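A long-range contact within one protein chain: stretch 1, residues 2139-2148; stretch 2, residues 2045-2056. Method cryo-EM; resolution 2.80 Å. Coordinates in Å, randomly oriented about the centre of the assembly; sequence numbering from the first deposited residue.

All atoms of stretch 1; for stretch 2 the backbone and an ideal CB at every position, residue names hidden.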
# COMPACT_ATOMS: atom_id res chain seq x y z
N SER A 2139 -34.39 6.28 4.37
CA SER A 2139 -34.44 7.71 4.10
C SER A 2139 -35.78 8.12 3.49
O SER A 2139 -36.36 9.14 3.89
CB SER A 2139 -33.30 8.12 3.18
OG SER A 2139 -33.61 7.84 1.84
N MET A 2140 -36.29 7.34 2.54
CA MET A 2140 -37.60 7.65 1.96
C MET A 2140 -38.69 7.63 3.01
O MET A 2140 -39.58 8.49 3.00
CB MET A 2140 -37.93 6.66 0.85
CG MET A 2140 -37.19 6.90 -0.43
SD MET A 2140 -37.71 8.42 -1.23
CE MET A 2140 -39.46 8.13 -1.31
N TRP A 2141 -38.65 6.67 3.93
CA TRP A 2141 -39.66 6.63 4.98
C TRP A 2141 -39.54 7.83 5.90
O TRP A 2141 -40.55 8.34 6.39
CB TRP A 2141 -39.51 5.34 5.76
CG TRP A 2141 -40.66 5.01 6.63
CD1 TRP A 2141 -41.93 4.76 6.24
CD2 TRP A 2141 -40.64 4.85 8.04
NE1 TRP A 2141 -42.71 4.47 7.32
CE2 TRP A 2141 -41.93 4.52 8.44
CE3 TRP A 2141 -39.65 4.97 9.01
CZ2 TRP A 2141 -42.27 4.30 9.76
CZ3 TRP A 2141 -39.98 4.75 10.32
CH2 TRP A 2141 -41.27 4.42 10.69
N SER A 2142 -38.32 8.29 6.16
CA SER A 2142 -38.16 9.47 7.00
C SER A 2142 -38.65 10.73 6.31
O SER A 2142 -39.05 11.68 6.98
CB SER A 2142 -36.71 9.63 7.41
OG SER A 2142 -36.50 10.89 8.00
N GLN A 2143 -38.63 10.77 4.97
CA GLN A 2143 -39.05 11.98 4.27
C GLN A 2143 -40.56 12.07 4.09
O GLN A 2143 -41.13 13.16 4.18
CB GLN A 2143 -38.38 12.04 2.90
CG GLN A 2143 -36.90 12.26 2.94
CD GLN A 2143 -36.29 12.20 1.58
OE1 GLN A 2143 -36.98 12.03 0.58
NE2 GLN A 2143 -34.97 12.32 1.52
N ARG A 2144 -41.22 10.94 3.83
CA ARG A 2144 -42.63 10.92 3.44
C ARG A 2144 -43.51 10.86 4.68
O ARG A 2144 -43.80 9.80 5.21
CB ARG A 2144 -42.89 9.73 2.53
CG ARG A 2144 -42.05 9.76 1.28
CD ARG A 2144 -42.46 10.93 0.47
NE ARG A 2144 -43.91 10.95 0.42
CZ ARG A 2144 -44.64 11.95 -0.04
NH1 ARG A 2144 -44.05 13.05 -0.49
NH2 ARG A 2144 -45.96 11.85 -0.04
N HIS A 2145 -43.96 12.03 5.12
CA HIS A 2145 -44.64 12.13 6.40
C HIS A 2145 -46.06 11.59 6.37
O HIS A 2145 -46.59 11.22 7.42
CB HIS A 2145 -44.67 13.58 6.87
CG HIS A 2145 -43.31 14.18 7.06
ND1 HIS A 2145 -42.63 14.11 8.25
CD2 HIS A 2145 -42.51 14.85 6.20
CE1 HIS A 2145 -41.46 14.72 8.11
NE2 HIS A 2145 -41.37 15.17 6.88
N ASN A 2146 -46.71 11.57 5.21
CA ASN A 2146 -48.09 11.12 5.15
C ASN A 2146 -48.21 9.60 5.07
O ASN A 2146 -49.29 9.07 5.36
CB ASN A 2146 -48.81 11.78 3.98
CG ASN A 2146 -48.04 11.67 2.68
OD1 ASN A 2146 -47.40 10.67 2.40
ND2 ASN A 2146 -48.11 12.72 1.88
N LEU A 2147 -47.15 8.90 4.70
CA LEU A 2147 -47.16 7.45 4.64
C LEU A 2147 -46.98 6.79 6.00
O LEU A 2147 -47.17 5.58 6.10
CB LEU A 2147 -46.07 6.96 3.69
CG LEU A 2147 -46.45 6.66 2.25
CD1 LEU A 2147 -47.50 7.61 1.76
CD2 LEU A 2147 -45.22 6.74 1.37
N ARG A 2148 -46.61 7.53 7.02
CA ARG A 2148 -46.37 6.95 8.33
C ARG A 2148 -47.65 6.92 9.16
O ARG A 2148 -48.60 7.68 8.92
CB ARG A 2148 -45.30 7.72 9.09
CG ARG A 2148 -43.93 7.55 8.52
CD ARG A 2148 -42.89 8.01 9.48
NE ARG A 2148 -42.30 9.26 9.05
CZ ARG A 2148 -42.57 10.44 9.60
NH1 ARG A 2148 -43.42 10.51 10.60
NH2 ARG A 2148 -41.99 11.53 9.14
N UNK A 2045 -43.01 4.85 -6.69
CA UNK A 2045 -44.38 4.84 -6.21
C UNK A 2045 -44.46 5.32 -4.77
O UNK A 2045 -45.43 5.96 -4.39
CB UNK A 2045 -44.98 3.44 -6.33
N UNK A 2046 -43.46 4.99 -3.96
CA UNK A 2046 -43.44 5.50 -2.59
C UNK A 2046 -43.30 7.01 -2.56
O UNK A 2046 -43.80 7.67 -1.65
CB UNK A 2046 -42.30 4.86 -1.80
N UNK A 2047 -42.62 7.58 -3.55
CA UNK A 2047 -42.46 9.03 -3.62
C UNK A 2047 -43.73 9.70 -4.13
O UNK A 2047 -44.17 10.71 -3.57
CB UNK A 2047 -41.28 9.39 -4.52
N UNK A 2048 -44.32 9.17 -5.20
CA UNK A 2048 -45.48 9.76 -5.86
C UNK A 2048 -46.77 9.06 -5.42
O UNK A 2048 -47.44 8.39 -6.20
CB UNK A 2048 -45.32 9.68 -7.38
N UNK A 2049 -47.12 9.23 -4.15
CA UNK A 2049 -48.34 8.59 -3.67
C UNK A 2049 -48.72 9.20 -2.34
O UNK A 2049 -47.85 9.57 -1.54
CB UNK A 2049 -48.16 7.08 -3.54
N UNK A 2050 -50.02 9.29 -2.10
CA UNK A 2050 -50.56 9.85 -0.87
C UNK A 2050 -51.26 8.81 -0.02
O UNK A 2050 -51.74 9.14 1.07
CB UNK A 2050 -51.53 10.99 -1.19
N UNK A 2051 -51.31 7.56 -0.46
CA UNK A 2051 -51.96 6.50 0.28
C UNK A 2051 -51.06 5.28 0.33
O UNK A 2051 -50.47 4.90 -0.68
CB UNK A 2051 -53.31 6.15 -0.35
N UNK A 2052 -50.98 4.67 1.51
CA UNK A 2052 -50.15 3.49 1.69
C UNK A 2052 -50.61 2.32 0.83
O UNK A 2052 -49.82 1.41 0.56
CB UNK A 2052 -50.14 3.08 3.16
N UNK A 2053 -51.87 2.32 0.38
CA UNK A 2053 -52.40 1.20 -0.37
C UNK A 2053 -51.81 1.13 -1.77
O UNK A 2053 -51.55 0.03 -2.28
CB UNK A 2053 -53.93 1.29 -0.45
N UNK A 2054 -51.59 2.27 -2.41
CA UNK A 2054 -50.92 2.29 -3.70
C UNK A 2054 -49.51 1.74 -3.59
O UNK A 2054 -49.05 0.98 -4.46
CB UNK A 2054 -50.89 3.71 -4.26
N UNK A 2055 -48.80 2.10 -2.53
CA UNK A 2055 -47.43 1.64 -2.36
C UNK A 2055 -47.41 0.14 -2.09
O UNK A 2055 -46.55 -0.58 -2.62
CB UNK A 2055 -46.74 2.40 -1.22
N UNK A 2056 -48.34 -0.35 -1.28
CA UNK A 2056 -48.41 -1.79 -1.06
C UNK A 2056 -48.71 -2.53 -2.36
O UNK A 2056 -48.15 -3.60 -2.61
CB UNK A 2056 -49.47 -2.12 -0.01

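Position 2045 lies on a helical turn with nothing of stretch 1 within 5.5 Å of its ideal CB, so this contact sets no preference; the residue is Ser2045.

At 2046 the backbone is helical (phi/psi -65/-30) and CA-to-CB points sideways. The ideal CB lies 4.4 Å from Met2140 CE and 4.7 Å from Leu2147 CD2, and the neighbouring surface is largely carbon. A long, unbranched apolar chain could run along it; leucine or isoleucine would also suit the chemistry but reach less far. The residue is Met2046, fully extended with all three chi angles t. Its CG packs 3.7 Å from Leu2147 CD2, its SD lies 3.8 Å from Met2140 CB, and its CE arrives 4.1 Å from Trp2141 CB, at the edge of the indole.

At 2047 the ideal CB is 3.9 Å from Met2140 CE, yet the CA-to-CB bond points away overall. Only the base of a side chain must meet the methyl, so many types fit, aromatic ones included. Tyr2047, with chi1 t, makes that contact from CB to Met2140 CE at 3.9 Å and also places the methyl near the plane of its ring, at the edge. Its backbone O lies over one face of the Arg2144 guanidinium, 3.8 Å from CZ.

Position 2048 leaves helical phi/psi (-100/67) and points away, leaving the choice open; it is Gln2048.

At 2049 the backbone is extended (-165/146), and the ideal CB is 5.4 Å from Leu2147 CD1. A small or modest apolar residue would suit. Ala2049 contributes mainly through its backbone: its O is 3.3 Å from Arg2144 NH2 and 3.9 Å from Leu2147 CD1.

Position 2050 points away, with its ideal CB 4.9 Å from Asn2146 ND2; polar residues of various lengths are reasonable. Gln2050 approaches Leu2147 through its backbone, C to CD1 at 4.3 Å.

Position 2051 precedes a helix at the N-cap, where Ser, Thr, Asp or Asn are common. Glu2051 points away from stretch 1.

At 2052 CA-to-CB is sideways and the ideal CB lies 4.9 Å from Leu2147 O. A branched aliphatic chain could reach the leucine beside it. Leu2052 does so: CD1 is 3.8 Å from Leu2147 CG and 3.5 Å from Leu2147 O.

Positions 2053 and 2054 are out of reach and unconstrained here: Asp2053 and Thr2054.

Position 2055 points toward stretch 1, its ideal CB 5.3 Å from Leu2147 CD2, favouring a compact apolar group. Val2055 brings CG2 to 4.4 Å from Leu2147 CD2.

Position 2056 is out of reach; Arg2056 finds its hydrogen-bonding partners elsewhere in the structure.

Stretch 2 2045-2056: SMYQAQELDTVR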
# COMPACT_ATOMS: atom_id res chain seq x y z
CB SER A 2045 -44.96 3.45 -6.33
OG SER A 2045 -46.09 3.34 -5.49
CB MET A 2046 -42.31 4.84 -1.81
CG MET A 2046 -42.36 5.06 -0.33
SD MET A 2046 -40.95 4.31 0.47
CE MET A 2046 -41.30 4.71 2.16
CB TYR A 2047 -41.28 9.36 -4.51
CG TYR A 2047 -40.99 10.83 -4.68
CD1 TYR A 2047 -40.50 11.58 -3.63
CD2 TYR A 2047 -41.19 11.46 -5.90
CE1 TYR A 2047 -40.24 12.91 -3.78
CE2 TYR A 2047 -40.92 12.78 -6.06
CZ TYR A 2047 -40.45 13.51 -4.99
OH TYR A 2047 -40.18 14.84 -5.15
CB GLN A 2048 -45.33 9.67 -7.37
CG GLN A 2048 -43.97 10.03 -7.87
CD GLN A 2048 -43.81 9.75 -9.33
OE1 GLN A 2048 -44.53 8.93 -9.89
NE2 GLN A 2048 -42.88 10.44 -9.97
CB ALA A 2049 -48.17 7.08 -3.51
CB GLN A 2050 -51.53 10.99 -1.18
CG GLN A 2050 -50.93 12.12 -1.99
CD GLN A 2050 -50.98 11.85 -3.47
OE1 GLN A 2050 -51.61 10.89 -3.92
NE2 GLN A 2050 -50.31 12.68 -4.25
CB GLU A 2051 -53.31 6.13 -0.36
CG GLU A 2051 -54.46 7.02 0.07
CD GLU A 2051 -55.13 6.51 1.33
OE1 GLU A 2051 -54.65 5.51 1.90
OE2 GLU A 2051 -56.14 7.12 1.76
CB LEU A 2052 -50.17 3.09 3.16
CG LEU A 2052 -48.93 2.42 3.71
CD1 LEU A 2052 -47.75 3.31 3.46
CD2 LEU A 2052 -49.11 2.18 5.19
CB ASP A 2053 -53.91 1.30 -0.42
CG ASP A 2053 -54.50 1.70 0.91
OD1 ASP A 2053 -54.41 0.91 1.87
OD2 ASP A 2053 -55.05 2.82 1.01
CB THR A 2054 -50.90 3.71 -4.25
OG1 THR A 2054 -52.15 4.35 -3.98
CG2 THR A 2054 -50.65 3.69 -5.74
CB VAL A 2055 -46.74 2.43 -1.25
CG1 VAL A 2055 -45.25 2.25 -1.34
CG2 VAL A 2055 -47.09 3.89 -1.35
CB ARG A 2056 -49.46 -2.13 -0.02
CG ARG A 2056 -49.02 -1.88 1.40
CD ARG A 2056 -50.20 -2.00 2.32
NE ARG A 2056 -49.85 -1.75 3.71
CZ ARG A 2056 -50.74 -1.52 4.67
NH1 ARG A 2056 -50.35 -1.31 5.91
NH2 ARG A 2056 -52.03 -1.50 4.37
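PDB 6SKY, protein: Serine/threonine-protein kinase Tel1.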